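Local coordinates for L-lysine 6-oxidase (Marinomonas mediterranea, PDB 3WEU), which oxidises the side-chain amine of free L-lysine using a built-in cysteine tryptophylquinone, releasing the hydrogen peroxide that makes it antibacterial, at residues Phe63-Ala68 with Val226-Thr231; Phe22-Met27 with Arg192-Gly197; Glu101-Leu106 with Asn390-Thr395; Leu445-Gly450 with Ser456-Val461. All coordinates share one frame; numbering follows the deposited sequence.

Contact 1: Phe63-Ala68 with Val226-Thr231; sequences FKVFGA and VTCVVT
The SG of Cys-228 is held by the whole isopropyl group of Val-65: CB of Val-65 lies 3.8 Å from that sulfur, and CG1 and CG2 stand almost as close. The thiol comes up from its strand with SG anti to the backbone N (chi1 -174°), and here it behaves as an apolar group. CG2 of Val-65 is shared, because it also meets CG2 of Val-230 at 4.2 Å, one step of the strand alternation further on. At the other end the Phe-63 ring comes in at a slant, its CZ 3.9 Å from CG2 of Val-226. Phe-63 and Val-65 thus point one way, Val-226, Cys-228 and Val-230 the other, while Lys-64 and Val-229 point away. Trp-85 of strand 80-91 touches Phe-63, Val-65 and Cys-228, and Met-244 of strand 237-247 touches both Phe-63 and Val-226. The strand axes stay 9.2 Å apart and cross at -45°, too far apart for backbone pairing. Two strands facing each other through packed apolar side chains in this way are consistent with the interior of a beta barrel or sandwich.

Contact 2: Phe22-Met27 with Arg192-Gly197; sequences FVLNPM and RLIVLG
Phe-22 meets Leu-196 along most of its side chain. Its CB already touches CD2 of Leu-196 at 3.6 Å, and CG sits 3.7 Å from the same methyl, so the leucine is wedged against the root of the ring. Going outward, ring atom CD1 is still beside CD2 of Leu-196, whereas ring atoms CD2 and CE2 lie against the other methyl, CD1. That methyl stands over the middle of one face, 3.9 Å from the centroid of the Phe-22 ring and 11° off the normal, a well-formed CH-pi contact. The first torsion explains the approach: with chi1 at 53°, CG of Phe-22 lies between the backbone N and the carbonyl carbon, and the ring crosses the leucine at about a right angle. The Phe-22 ring also stacks with His-36.

Two residues along, the contact thins out. CD2 of Leu-24 reaches CD1 of Ile-194 at 4.1 Å, again with the two chains crossed, and CG2 of Ile-194 is close by. The pairs run Phe-22 with Leu-196 and Leu-24 with Ile-194, so the segments run in opposite directions. Strands 22-24 and 193-196 both pair with strand 58-66, and the side chains meet over that strand, which lies between them. OD1 of Asn-25 accepts from the backbone N of Val-62, and its ND2 donates to Pro-26 O at 3.0 Å. Between the segments, then, the chemistry is wholly apolar: shape and the lie of methyls on an aromatic face set the fit, and polar groups find their partners within their own segment or beyond the two segments.

Contact 3: Glu101-Leu106 with Asn390-Thr395; sequences ELNGNL and NFYDLT
Tyr-392 hands its hydroxyl to the carboxylate of Glu-101, and this is the tight half of the contact. OH of Tyr-392 is modelled 2.4 Å from OE1 of Glu-101, a hydrogen bond so short that its exact length is doubtful. The oxygen arrives at the edge of the ring and in its plane, the carboxylate and ring planes only 17° apart. A bend at chi2 (81°) turns the Glu-101 chain so that it can do this. Ser-387 OG gives OE1 a second bond.

Beside it, the contact is looser. Asn-103 stands nearly upright to the same ring, its amide plane 85° from the ring plane and ND2 3.7 Å from CD2 of Tyr-392. That nitrogen's real partners are Arg-100 O and Asn-397 OD1, so its approach to the ring, at a slant, is packing alone. OD1 of Asn-103 faces CD1 of Leu-394 at 3.4 Å, the two chains coming from opposite directions. Solvent lies on the side of Tyr-392 and Leu-394, both partly exposed, whereas Glu-101 and Asn-103 are buried.

The type I' turn from Phe-391 to Leu-394 meets the type II turn from Leu-102 to Asn-105. The first loop lies between strand 80-91 and helix 129-134, with Leu-106 against helix 489-492; the second links strands 381-382 and 400-402, so the contact ties loops of the N-terminal and C-terminal family regions together.

Contact 4: Leu445-Gly450 with Ser456-Val461; sequences LPMCPG and SLQNPV. With EDO (1,2-ethanediol), chain I.
Gln-458 and Met-447 join two parts of one long loop beside the quinone cofactor; the later part carries an Asx turn at Asn-459. Between the two segments the bonding is slight: NE2 of Gln-458 donates weakly to SD of Met-447, 3.5 Å away with an N-H...S angle of 150°. The two extended chains slide past each other in opposite directions, which brings amide and thioether alongside. By van der Waals contact, CD2 of Leu-445 lies 3.9 Å from the same NE2 of Gln-458, and Leu-261 of helix 261-272 packs on both Met-447 and Leu-457.

The backbone of 445-450, with cis peptides before Pro-446 and Pro-449, serves the cofactor itself. Cys-448 N and Pro-446 O hydrogen-bond the tryptophylquinone at position 581.

Within 456-461, local polar bonds dominate. Val-461 N donates to OD1 of Asn-459 over 3.1 Å, from above the carbonyl plane, closing the Asx turn, and Asn-459 N binds Ser-456 O. A 1,2-ethanediol, probably from the crystallisation liquor, then grips the same amide at both ends: O1 of the diol donates to OD1 of Asn-459 at 2.7 Å, while ND2 of Asn-459 reaches O2 of the diol at 2.8 Å in a nearly straight bond of 171°.

Contacts 1 and 2 are fully buried and belong to the same mixed sheet of the N-terminal region, their centres about 16 Å apart. Strand 58-66 connects them: Phe-63 N lies 2.8 Å from Leu-193 O, a probable hydrogen bond, and Phe-63 CE1 packs on Val-195 CG2. Both are apolar. Contacts 3 and 4 are only partly buried, lie in loops, and rely more on polar groups. They touch where CG of Glu-101 meets SG of Cys-448 at 3.5 Å, so the loop beside the quinone is flanked by the one that reaches Tyr-392. Contact 3 brings the two family regions together; contact 4 stays within the C-terminal one.

Contact 1: Phe63-Ala68 with Val226-Thr231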
loop_
_atom_site.group_PDB
_atom_site.type_symbol
_atom_site.label_atom_id
_atom_site.label_comp_id
_atom_site.label_asym_id
_atom_site.label_seq_id
_atom_site.Cartn_x
_atom_site.Cartn_y
_atom_site.Cartn_z
ATOM N N PHE A 63 -36.012 -25.100 -14.793
ATOM C CA PHE A 63 -36.988 -25.535 -13.831
ATOM C C PHE A 63 -38.213 -26.047 -14.572
ATOM O O PHE A 63 -38.583 -25.505 -15.640
ATOM C CB PHE A 63 -37.468 -24.395 -12.929
ATOM C CG PHE A 63 -36.453 -23.839 -11.972
ATOM C CD1 PHE A 63 -35.584 -22.896 -12.371
ATOM C CD2 PHE A 63 -36.496 -24.177 -10.608
ATOM C CE1 PHE A 63 -34.673 -22.339 -11.485
ATOM C CE2 PHE A 63 -35.606 -23.596 -9.692
ATOM C CZ PHE A 63 -34.691 -22.667 -10.123
ATOM N N LYS A 64 -38.830 -27.063 -14.003
ATOM C CA LYS A 64 -40.013 -27.767 -14.559
ATOM C C LYS A 64 -41.075 -27.772 -13.464
ATOM O O LYS A 64 -40.753 -27.719 -12.257
ATOM C CB LYS A 64 -39.668 -29.143 -14.929
ATOM C CG LYS A 64 -38.641 -29.188 -16.059
ATOM C CD LYS A 64 -38.384 -30.631 -16.511
ATOM C CE LYS A 64 -37.180 -30.676 -17.440
ATOM N NZ LYS A 64 -36.910 -32.080 -17.895
ATOM N N VAL A 65 -42.334 -27.739 -13.885
ATOM C CA VAL A 65 -43.452 -27.751 -12.938
ATOM C C VAL A 65 -44.270 -28.978 -13.272
ATOM O O VAL A 65 -44.401 -29.379 -14.454
ATOM C CB VAL A 65 -44.245 -26.425 -12.961
ATOM C CG1 VAL A 65 -44.693 -26.127 -14.381
ATOM C CG2 VAL A 65 -45.438 -26.447 -12.003
ATOM N N PHE A 66 -44.786 -29.614 -12.214
ATOM C CA PHE A 66 -45.461 -30.893 -12.342
ATOM C C PHE A 66 -46.805 -30.865 -11.664
ATOM O O PHE A 66 -46.938 -30.241 -10.617
ATOM C CB PHE A 66 -44.614 -31.976 -11.661
ATOM C CG PHE A 66 -43.299 -32.183 -12.323
ATOM C CD1 PHE A 66 -42.250 -31.345 -12.056
ATOM C CD2 PHE A 66 -43.138 -33.158 -13.288
ATOM C CE1 PHE A 66 -41.019 -31.537 -12.686
ATOM C CE2 PHE A 66 -41.906 -33.331 -13.929
ATOM C CZ PHE A 66 -40.878 -32.471 -13.646
ATOM N N GLY A 67 -47.776 -31.584 -12.227
ATOM C CA GLY A 67 -49.106 -31.648 -11.653
ATOM C C GLY A 67 -49.205 -32.703 -10.568
ATOM O O GLY A 67 -48.183 -33.300 -10.135
ATOM N N ALA A 68 -50.443 -32.908 -10.112
ATOM C CA ALA A 68 -50.722 -33.602 -8.838
ATOM C C ALA A 68 -50.322 -35.061 -8.954
ATOM O O ALA A 68 -49.886 -35.659 -7.970
ATOM C CB ALA A 68 -52.193 -33.505 -8.475
ATOM N N VAL A 226 -38.318 -18.456 -6.412
ATOM C CA VAL A 226 -38.895 -18.833 -7.686
ATOM C C VAL A 226 -40.361 -19.049 -7.403
ATOM O O VAL A 226 -40.683 -19.851 -6.563
ATOM C CB VAL A 226 -38.285 -20.098 -8.317
ATOM C CG1 VAL A 226 -38.992 -20.516 -9.613
ATOM C CG2 VAL A 226 -36.821 -19.828 -8.621
ATOM N N THR A 227 -41.222 -18.379 -8.184
ATOM C CA THR A 227 -42.676 -18.621 -8.110
ATOM C C THR A 227 -43.214 -18.988 -9.472
ATOM O O THR A 227 -42.873 -18.367 -10.441
ATOM C CB THR A 227 -43.429 -17.357 -7.565
ATOM O OG1 THR A 227 -42.851 -17.004 -6.324
ATOM C CG2 THR A 227 -44.943 -17.672 -7.315
ATOM N N CYS A 228 -44.009 -20.027 -9.514
ATOM C CA CYS A 228 -44.606 -20.522 -10.713
ATOM C C CYS A 228 -46.098 -20.474 -10.568
ATOM O O CYS A 228 -46.647 -21.158 -9.704
ATOM C CB CYS A 228 -44.267 -21.977 -10.955
ATOM S SG CYS A 228 -44.831 -22.657 -12.501
ATOM N N VAL A 229 -46.744 -19.749 -11.472
ATOM C CA VAL A 229 -48.247 -19.720 -11.542
ATOM C C VAL A 229 -48.651 -20.357 -12.855
ATOM O O VAL A 229 -48.274 -19.892 -13.939
ATOM C CB VAL A 229 -48.789 -18.275 -11.495
ATOM C CG1 VAL A 229 -50.326 -18.249 -11.606
ATOM C CG2 VAL A 229 -48.339 -17.539 -10.237
ATOM N N VAL A 230 -49.425 -21.420 -12.772
ATOM C CA VAL A 230 -49.953 -22.088 -13.905
ATOM C C VAL A 230 -51.436 -21.701 -13.991
ATOM O O VAL A 230 -52.191 -21.900 -13.015
ATOM C CB VAL A 230 -49.933 -23.603 -13.674
ATOM C CG1 VAL A 230 -50.667 -24.354 -14.805
ATOM C CG2 VAL A 230 -48.454 -24.080 -13.605
ATOM N N THR A 231 -51.810 -21.142 -15.133
ATOM C CA THR A 231 -53.185 -20.675 -15.330
ATOM C C THR A 231 -53.830 -21.666 -16.282
ATOM O O THR A 231 -53.325 -21.928 -17.389
ATOM C CB THR A 231 -53.184 -19.253 -15.857
ATOM O OG1 THR A 231 -52.512 -18.398 -14.922
ATOM C CG2 THR A 231 -54.637 -18.744 -16.074
#

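Contact 2: Phe22-Met27 with Arg192-Gly197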
loop_
_atom_site.group_PDB
_atom_site.type_symbol
_atom_site.label_atom_id
_atom_site.label_comp_id
_atom_site.label_asym_id
_atom_site.label_seq_id
_atom_site.Cartn_x
_atom_site.Cartn_y
_atom_site.Cartn_z
ATOM N N PHE A 22 -24.541 -19.845 -23.541
ATOM C CA PHE A 22 -24.658 -20.506 -22.236
ATOM C C PHE A 22 -24.862 -22.004 -22.405
ATOM O O PHE A 22 -25.265 -22.478 -23.468
ATOM C CB PHE A 22 -25.790 -19.928 -21.375
ATOM C CG PHE A 22 -27.114 -19.878 -22.058
ATOM C CD1 PHE A 22 -28.025 -20.918 -21.942
ATOM C CD2 PHE A 22 -27.453 -18.780 -22.814
ATOM C CE1 PHE A 22 -29.246 -20.906 -22.598
ATOM C CE2 PHE A 22 -28.707 -18.741 -23.487
ATOM C CZ PHE A 22 -29.575 -19.809 -23.390
ATOM N N VAL A 23 -24.641 -22.722 -21.301
ATOM C CA VAL A 23 -24.961 -24.090 -21.206
ATOM C C VAL A 23 -26.112 -24.264 -20.212
ATOM O O VAL A 23 -26.410 -23.367 -19.426
ATOM C CB VAL A 23 -23.696 -24.926 -20.821
ATOM C CG1 VAL A 23 -22.644 -24.818 -21.917
ATOM C CG2 VAL A 23 -23.030 -24.470 -19.544
ATOM N N LEU A 24 -26.739 -25.435 -20.260
ATOM C CA LEU A 24 -27.746 -25.800 -19.324
ATOM C C LEU A 24 -27.195 -26.732 -18.226
ATOM O O LEU A 24 -26.069 -27.274 -18.256
ATOM C CB LEU A 24 -28.898 -26.512 -20.048
ATOM C CG LEU A 24 -29.572 -25.613 -21.104
ATOM C CD1 LEU A 24 -30.694 -26.349 -21.735
ATOM C CD2 LEU A 24 -30.057 -24.290 -20.506
ATOM N N ASN A 25 -28.045 -26.916 -17.234
ATOM C CA ASN A 25 -27.627 -27.521 -15.980
ATOM C C ASN A 25 -27.251 -28.966 -16.118
ATOM O O ASN A 25 -27.754 -29.687 -16.979
ATOM C CB ASN A 25 -28.748 -27.489 -14.945
ATOM C CG ASN A 25 -30.058 -27.951 -15.500
ATOM O OD1 ASN A 25 -30.748 -27.210 -16.233
ATOM N ND2 ASN A 25 -30.443 -29.188 -15.159
ATOM N N PRO A 26 -26.367 -29.404 -15.250
ATOM C CA PRO A 26 -26.083 -30.824 -15.117
ATOM C C PRO A 26 -27.388 -31.528 -14.777
ATOM O O PRO A 26 -28.244 -30.921 -14.156
ATOM C CB PRO A 26 -25.211 -30.878 -13.883
ATOM C CG PRO A 26 -24.452 -29.567 -13.871
ATOM C CD PRO A 26 -25.476 -28.574 -14.402
ATOM N N MET A 27 -27.474 -32.793 -15.118
ATOM C CA MET A 27 -28.657 -33.583 -14.932
ATOM C C MET A 27 -28.440 -34.675 -13.922
ATOM O O MET A 27 -29.329 -35.454 -13.648
ATOM C CB MET A 27 -29.137 -34.142 -16.258
ATOM C CG MET A 27 -29.574 -32.952 -17.137
ATOM S SD MET A 27 -30.045 -33.419 -18.833
ATOM C CE MET A 27 -31.784 -33.734 -18.447
ATOM N N ARG A 192 -40.809 -23.650 -20.198
ATOM C CA ARG A 192 -40.036 -23.942 -19.003
ATOM C C ARG A 192 -39.155 -22.777 -18.704
ATOM O O ARG A 192 -38.664 -22.076 -19.621
ATOM C CB ARG A 192 -39.127 -25.213 -19.168
ATOM C CG ARG A 192 -39.872 -26.505 -19.468
ATOM C CD ARG A 192 -38.892 -27.664 -19.755
ATOM N NE ARG A 192 -39.613 -28.844 -20.119
ATOM C CZ ARG A 192 -39.919 -29.146 -21.371
ATOM N NH1 ARG A 192 -39.434 -28.429 -22.371
ATOM N NH2 ARG A 192 -40.606 -30.247 -21.595
ATOM N N LEU A 193 -38.887 -22.576 -17.413
ATOM C CA LEU A 193 -37.992 -21.502 -16.992
ATOM C C LEU A 193 -36.515 -21.877 -17.069
ATOM O O LEU A 193 -36.145 -23.003 -16.709
ATOM C CB LEU A 193 -38.332 -21.141 -15.558
ATOM C CG LEU A 193 -37.379 -20.180 -14.852
ATOM C CD1 LEU A 193 -37.416 -18.818 -15.456
ATOM C CD2 LEU A 193 -37.689 -20.038 -13.328
ATOM N N ILE A 194 -35.696 -20.961 -17.506
ATOM C CA ILE A 194 -34.236 -21.060 -17.411
ATOM C C ILE A 194 -33.753 -19.856 -16.717
ATOM O O ILE A 194 -34.010 -18.729 -17.152
ATOM C CB ILE A 194 -33.569 -21.152 -18.829
ATOM C CG1 ILE A 194 -33.952 -22.456 -19.463
ATOM C CG2 ILE A 194 -32.037 -21.032 -18.748
ATOM C CD1 ILE A 194 -33.775 -22.529 -20.980
ATOM N N VAL A 195 -33.067 -20.034 -15.595
ATOM C CA VAL A 195 -32.456 -18.904 -14.950
ATOM C C VAL A 195 -30.964 -18.895 -15.133
ATOM O O VAL A 195 -30.313 -19.896 -14.901
ATOM C CB VAL A 195 -32.715 -18.927 -13.439
ATOM C CG1 VAL A 195 -32.091 -17.686 -12.775
ATOM C CG2 VAL A 195 -34.205 -19.059 -13.152
ATOM N N LEU A 196 -30.444 -17.786 -15.616
ATOM C CA LEU A 196 -29.057 -17.553 -15.763
ATOM C C LEU A 196 -28.725 -16.443 -14.792
ATOM O O LEU A 196 -29.524 -15.480 -14.614
ATOM C CB LEU A 196 -28.758 -17.145 -17.195
ATOM C CG LEU A 196 -29.000 -18.218 -18.253
ATOM C CD1 LEU A 196 -29.380 -17.663 -19.595
ATOM C CD2 LEU A 196 -27.724 -18.974 -18.481
ATOM N N GLY A 197 -27.574 -16.564 -14.148
ATOM C CA GLY A 197 -27.128 -15.645 -13.113
ATOM C C GLY A 197 -26.170 -14.614 -13.646
ATOM O O GLY A 197 -26.153 -14.309 -14.820
#

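Contact 3: Glu101-Leu106 with Asn390-Thr395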
loop_
_atom_site.group_PDB
_atom_site.type_symbol
_atom_site.label_atom_id
_atom_site.label_comp_id
_atom_site.label_asym_id
_atom_site.label_seq_id
_atom_site.Cartn_x
_atom_site.Cartn_y
_atom_site.Cartn_z
ATOM N N GLU A 101 -15.953 -17.432 10.587
ATOM C CA GLU A 101 -16.121 -18.810 10.785
ATOM C C GLU A 101 -17.489 -19.151 11.366
ATOM O O GLU A 101 -18.521 -18.777 10.777
ATOM C CB GLU A 101 -14.928 -19.343 11.579
ATOM C CG GLU A 101 -13.603 -19.037 10.922
ATOM C CD GLU A 101 -13.090 -17.611 11.184
ATOM O OE1 GLU A 101 -12.992 -17.178 12.360
ATOM O OE2 GLU A 101 -12.830 -16.940 10.181
ATOM N N LEU A 102 -17.527 -19.848 12.497
ATOM C CA LEU A 102 -18.773 -20.372 12.994
ATOM C C LEU A 102 -19.568 -19.397 13.859
ATOM O O LEU A 102 -20.705 -19.713 14.274
ATOM C CB LEU A 102 -18.545 -21.632 13.764
ATOM C CG LEU A 102 -18.462 -22.992 13.104
ATOM C CD1 LEU A 102 -19.252 -23.330 11.868
ATOM C CD2 LEU A 102 -17.356 -23.940 13.424
ATOM N N ASN A 103 -19.009 -18.197 14.054
ATOM C CA ASN A 103 -19.757 -17.193 14.851
ATOM C C ASN A 103 -20.961 -16.799 14.073
ATOM O O ASN A 103 -20.890 -16.480 12.848
ATOM C CB ASN A 103 -18.898 -15.992 15.152
ATOM C CG ASN A 103 -17.757 -16.331 16.133
ATOM O OD1 ASN A 103 -17.970 -16.582 17.338
ATOM N ND2 ASN A 103 -16.584 -16.456 15.595
ATOM N N GLY A 104 -22.089 -16.777 14.773
ATOM C CA GLY A 104 -23.335 -16.466 14.128
ATOM C C GLY A 104 -24.176 -17.650 13.847
ATOM O O GLY A 104 -25.336 -17.501 13.558
ATOM N N ASN A 105 -23.593 -18.846 13.950
ATOM C CA ASN A 105 -24.305 -20.110 13.672
ATOM C C ASN A 105 -25.077 -20.608 14.896
ATOM O O ASN A 105 -24.492 -21.062 15.918
ATOM C CB ASN A 105 -23.280 -21.163 13.198
ATOM C CG ASN A 105 -23.908 -22.466 12.744
ATOM O OD1 ASN A 105 -25.037 -22.808 13.056
ATOM N ND2 ASN A 105 -23.086 -23.260 12.038
ATOM N N LEU A 106 -26.395 -20.571 14.781
ATOM C CA LEU A 106 -27.298 -20.808 15.918
ATOM C C LEU A 106 -27.463 -22.268 16.250
ATOM O O LEU A 106 -28.065 -22.628 17.265
ATOM C CB LEU A 106 -28.653 -20.117 15.687
ATOM C CG LEU A 106 -28.581 -18.609 15.659
ATOM C CD1 LEU A 106 -29.808 -17.907 15.169
ATOM C CD2 LEU A 106 -28.262 -18.128 17.043
ATOM N N ASN A 390 -9.600 -18.325 21.486
ATOM C CA ASN A 390 -9.440 -16.998 22.084
ATOM C C ASN A 390 -9.352 -15.844 21.124
ATOM O O ASN A 390 -8.843 -14.802 21.483
ATOM C CB ASN A 390 -8.259 -16.947 23.067
ATOM C CG ASN A 390 -6.922 -17.170 22.399
ATOM O OD1 ASN A 390 -6.841 -17.820 21.360
ATOM N ND2 ASN A 390 -5.867 -16.701 23.016
ATOM N N PHE A 391 -9.869 -16.009 19.905
ATOM C CA PHE A 391 -9.947 -14.910 18.934
ATOM C C PHE A 391 -11.182 -14.093 19.163
ATOM O O PHE A 391 -12.085 -14.496 19.925
ATOM C CB PHE A 391 -10.017 -15.476 17.511
ATOM C CG PHE A 391 -8.672 -15.731 16.868
ATOM C CD1 PHE A 391 -7.601 -16.228 17.604
ATOM C CD2 PHE A 391 -8.535 -15.560 15.468
ATOM C CE1 PHE A 391 -6.388 -16.481 16.986
ATOM C CE2 PHE A 391 -7.321 -15.824 14.837
ATOM C CZ PHE A 391 -6.264 -16.317 15.604
ATOM N N TYR A 392 -11.181 -12.919 18.558
ATOM C CA TYR A 392 -12.321 -12.025 18.480
ATOM C C TYR A 392 -12.786 -11.541 19.856
ATOM O O TYR A 392 -13.971 -11.343 20.049
ATOM C CB TYR A 392 -13.489 -12.702 17.762
ATOM C CG TYR A 392 -13.141 -13.269 16.403
ATOM C CD1 TYR A 392 -12.512 -12.484 15.440
ATOM C CD2 TYR A 392 -13.451 -14.592 16.082
ATOM C CE1 TYR A 392 -12.197 -13.004 14.172
ATOM C CE2 TYR A 392 -13.183 -15.108 14.814
ATOM C CZ TYR A 392 -12.563 -14.338 13.862
ATOM O OH TYR A 392 -12.275 -14.865 12.600
ATOM N N ASP A 393 -11.844 -11.447 20.797
ATOM C CA ASP A 393 -12.113 -11.115 22.187
ATOM C C ASP A 393 -13.026 -12.110 22.848
ATOM O O ASP A 393 -13.666 -11.793 23.795
ATOM C CB ASP A 393 -12.642 -9.669 22.296
ATOM C CG ASP A 393 -11.648 -8.676 21.758
ATOM O OD1 ASP A 393 -10.427 -8.842 21.953
ATOM O OD2 ASP A 393 -12.045 -7.729 21.127
ATOM N N LEU A 394 -13.056 -13.366 22.387
ATOM C CA LEU A 394 -13.832 -14.394 23.005
ATOM C C LEU A 394 -12.904 -15.314 23.758
ATOM O O LEU A 394 -11.716 -15.298 23.544
ATOM C CB LEU A 394 -14.528 -15.271 21.926
ATOM C CG LEU A 394 -15.377 -14.472 20.913
ATOM C CD1 LEU A 394 -15.995 -15.398 19.862
ATOM C CD2 LEU A 394 -16.485 -13.691 21.663
ATOM N N THR A 395 -13.443 -16.195 24.577
ATOM C CA THR A 395 -12.607 -17.242 25.136
ATOM C C THR A 395 -13.157 -18.597 24.748
ATOM O O THR A 395 -12.555 -19.614 25.064
ATOM C CB THR A 395 -12.491 -17.159 26.685
ATOM O OG1 THR A 395 -13.800 -17.156 27.219
ATOM C CG2 THR A 395 -11.755 -15.905 27.155
#

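Contact 4: Leu445-Gly450 with Ser456-Val461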
loop_
_atom_site.group_PDB
_atom_site.type_symbol
_atom_site.label_atom_id
_atom_site.label_comp_id
_atom_site.label_asym_id
_atom_site.label_seq_id
_atom_site.Cartn_x
_atom_site.Cartn_y
_atom_site.Cartn_z
ATOM N N LEU A 445 -19.674 -29.761 2.854
ATOM C CA LEU A 445 -18.772 -29.584 3.973
ATOM C C LEU A 445 -17.349 -29.577 3.435
ATOM O O LEU A 445 -17.100 -30.204 2.396
ATOM C CB LEU A 445 -18.872 -30.755 4.930
ATOM C CG LEU A 445 -20.186 -30.969 5.651
ATOM C CD1 LEU A 445 -20.190 -32.304 6.322
ATOM C CD2 LEU A 445 -20.278 -29.822 6.655
ATOM N N PRO A 446 -16.430 -28.835 4.077
ATOM C CA PRO A 446 -16.635 -27.929 5.172
ATOM C C PRO A 446 -17.286 -26.650 4.680
ATOM O O PRO A 446 -17.493 -26.478 3.484
ATOM C CB PRO A 446 -15.217 -27.611 5.678
ATOM C CG PRO A 446 -14.325 -27.849 4.489
ATOM C CD PRO A 446 -15.010 -28.899 3.652
ATOM N N MET A 447 -17.603 -25.775 5.617
ATOM C CA MET A 447 -18.217 -24.500 5.332
ATOM C C MET A 447 -17.542 -23.409 6.190
ATOM O O MET A 447 -17.971 -23.182 7.327
ATOM C CB MET A 447 -19.720 -24.632 5.622
ATOM C CG MET A 447 -20.549 -25.188 4.465
ATOM S SD MET A 447 -22.232 -25.334 4.944
ATOM C CE MET A 447 -23.051 -25.683 3.359
ATOM N N CYS A 448 -16.496 -22.803 5.649
ATOM C CA CYS A 448 -15.697 -21.804 6.295
ATOM C C CYS A 448 -15.241 -20.681 5.371
ATOM O O CYS A 448 -14.091 -20.285 5.400
ATOM C CB CYS A 448 -14.502 -22.466 7.033
ATOM S SG CYS A 448 -13.641 -21.387 8.263
ATOM N N PRO A 449 -16.160 -20.124 4.592
ATOM C CA PRO A 449 -17.575 -20.349 4.631
ATOM C C PRO A 449 -18.096 -21.427 3.731
ATOM O O PRO A 449 -19.223 -21.862 3.871
ATOM C CB PRO A 449 -18.123 -19.009 4.110
ATOM C CG PRO A 449 -17.122 -18.464 3.211
ATOM C CD PRO A 449 -15.808 -18.947 3.765
ATOM N N GLY A 450 -17.325 -21.759 2.717
ATOM C CA GLY A 450 -17.817 -22.605 1.673
ATOM C C GLY A 450 -17.624 -22.008 0.331
ATOM O O GLY A 450 -16.829 -21.080 0.188
ATOM N N SER A 456 -25.793 -21.787 7.155
ATOM C CA SER A 456 -27.242 -21.612 7.325
ATOM C C SER A 456 -28.015 -22.727 6.701
ATOM O O SER A 456 -29.123 -23.035 7.109
ATOM C CB SER A 456 -27.670 -20.231 6.779
ATOM O OG SER A 456 -27.374 -20.062 5.404
ATOM N N LEU A 457 -27.465 -23.365 5.664
ATOM C CA LEU A 457 -28.185 -24.459 5.058
ATOM C C LEU A 457 -28.309 -25.695 5.894
ATOM O O LEU A 457 -29.078 -26.630 5.560
ATOM C CB LEU A 457 -27.535 -24.838 3.733
ATOM C CG LEU A 457 -27.841 -24.026 2.477
ATOM C CD1 LEU A 457 -29.204 -24.387 2.010
ATOM C CD2 LEU A 457 -27.699 -22.536 2.649
ATOM N N GLN A 458 -27.519 -25.769 6.961
ATOM C CA GLN A 458 -27.632 -26.837 7.903
ATOM C C GLN A 458 -28.753 -26.599 8.936
ATOM O O GLN A 458 -29.117 -27.509 9.692
ATOM C CB GLN A 458 -26.318 -27.013 8.675
ATOM C CG GLN A 458 -25.205 -27.619 7.821
ATOM C CD GLN A 458 -23.897 -27.634 8.568
ATOM O OE1 GLN A 458 -23.842 -27.998 9.754
ATOM N NE2 GLN A 458 -22.829 -27.163 7.900
ATOM N N ASN A 459 -29.272 -25.419 8.933
ATOM C CA ASN A 459 -30.265 -25.043 9.944
ATOM C C ASN A 459 -31.695 -25.351 9.536
ATOM O O ASN A 459 -32.159 -24.788 8.595
ATOM C CB ASN A 459 -30.142 -23.588 10.278
ATOM C CG ASN A 459 -30.822 -23.283 11.599
ATOM O OD1 ASN A 459 -31.795 -23.946 11.928
ATOM N ND2 ASN A 459 -30.255 -22.387 12.384
ATOM N N PRO A 460 -32.352 -26.316 10.201
ATOM C CA PRO A 460 -33.625 -26.706 9.723
ATOM C C PRO A 460 -34.658 -25.587 9.710
ATOM O O PRO A 460 -35.645 -25.717 8.941
ATOM C CB PRO A 460 -34.089 -27.775 10.716
ATOM C CG PRO A 460 -33.286 -27.552 11.945
ATOM C CD PRO A 460 -31.975 -27.064 11.401
ATOM N N VAL A 461 -34.436 -24.543 10.497
ATOM C CA VAL A 461 -35.462 -23.473 10.536
ATOM C C VAL A 461 -35.622 -22.677 9.234
ATOM O O VAL A 461 -36.602 -21.952 9.069
ATOM C CB VAL A 461 -35.271 -22.514 11.704
ATOM C CG1 VAL A 461 -35.098 -23.260 13.041
ATOM C CG2 VAL A 461 -34.157 -21.548 11.425
HETATM C C1 EDO I . -32.233 -23.991 15.654
HETATM O O1 EDO I . -31.986 -24.815 14.507
HETATM C C2 EDO I . -31.269 -22.848 15.842
HETATM O O2 EDO I . -31.512 -21.835 14.835
#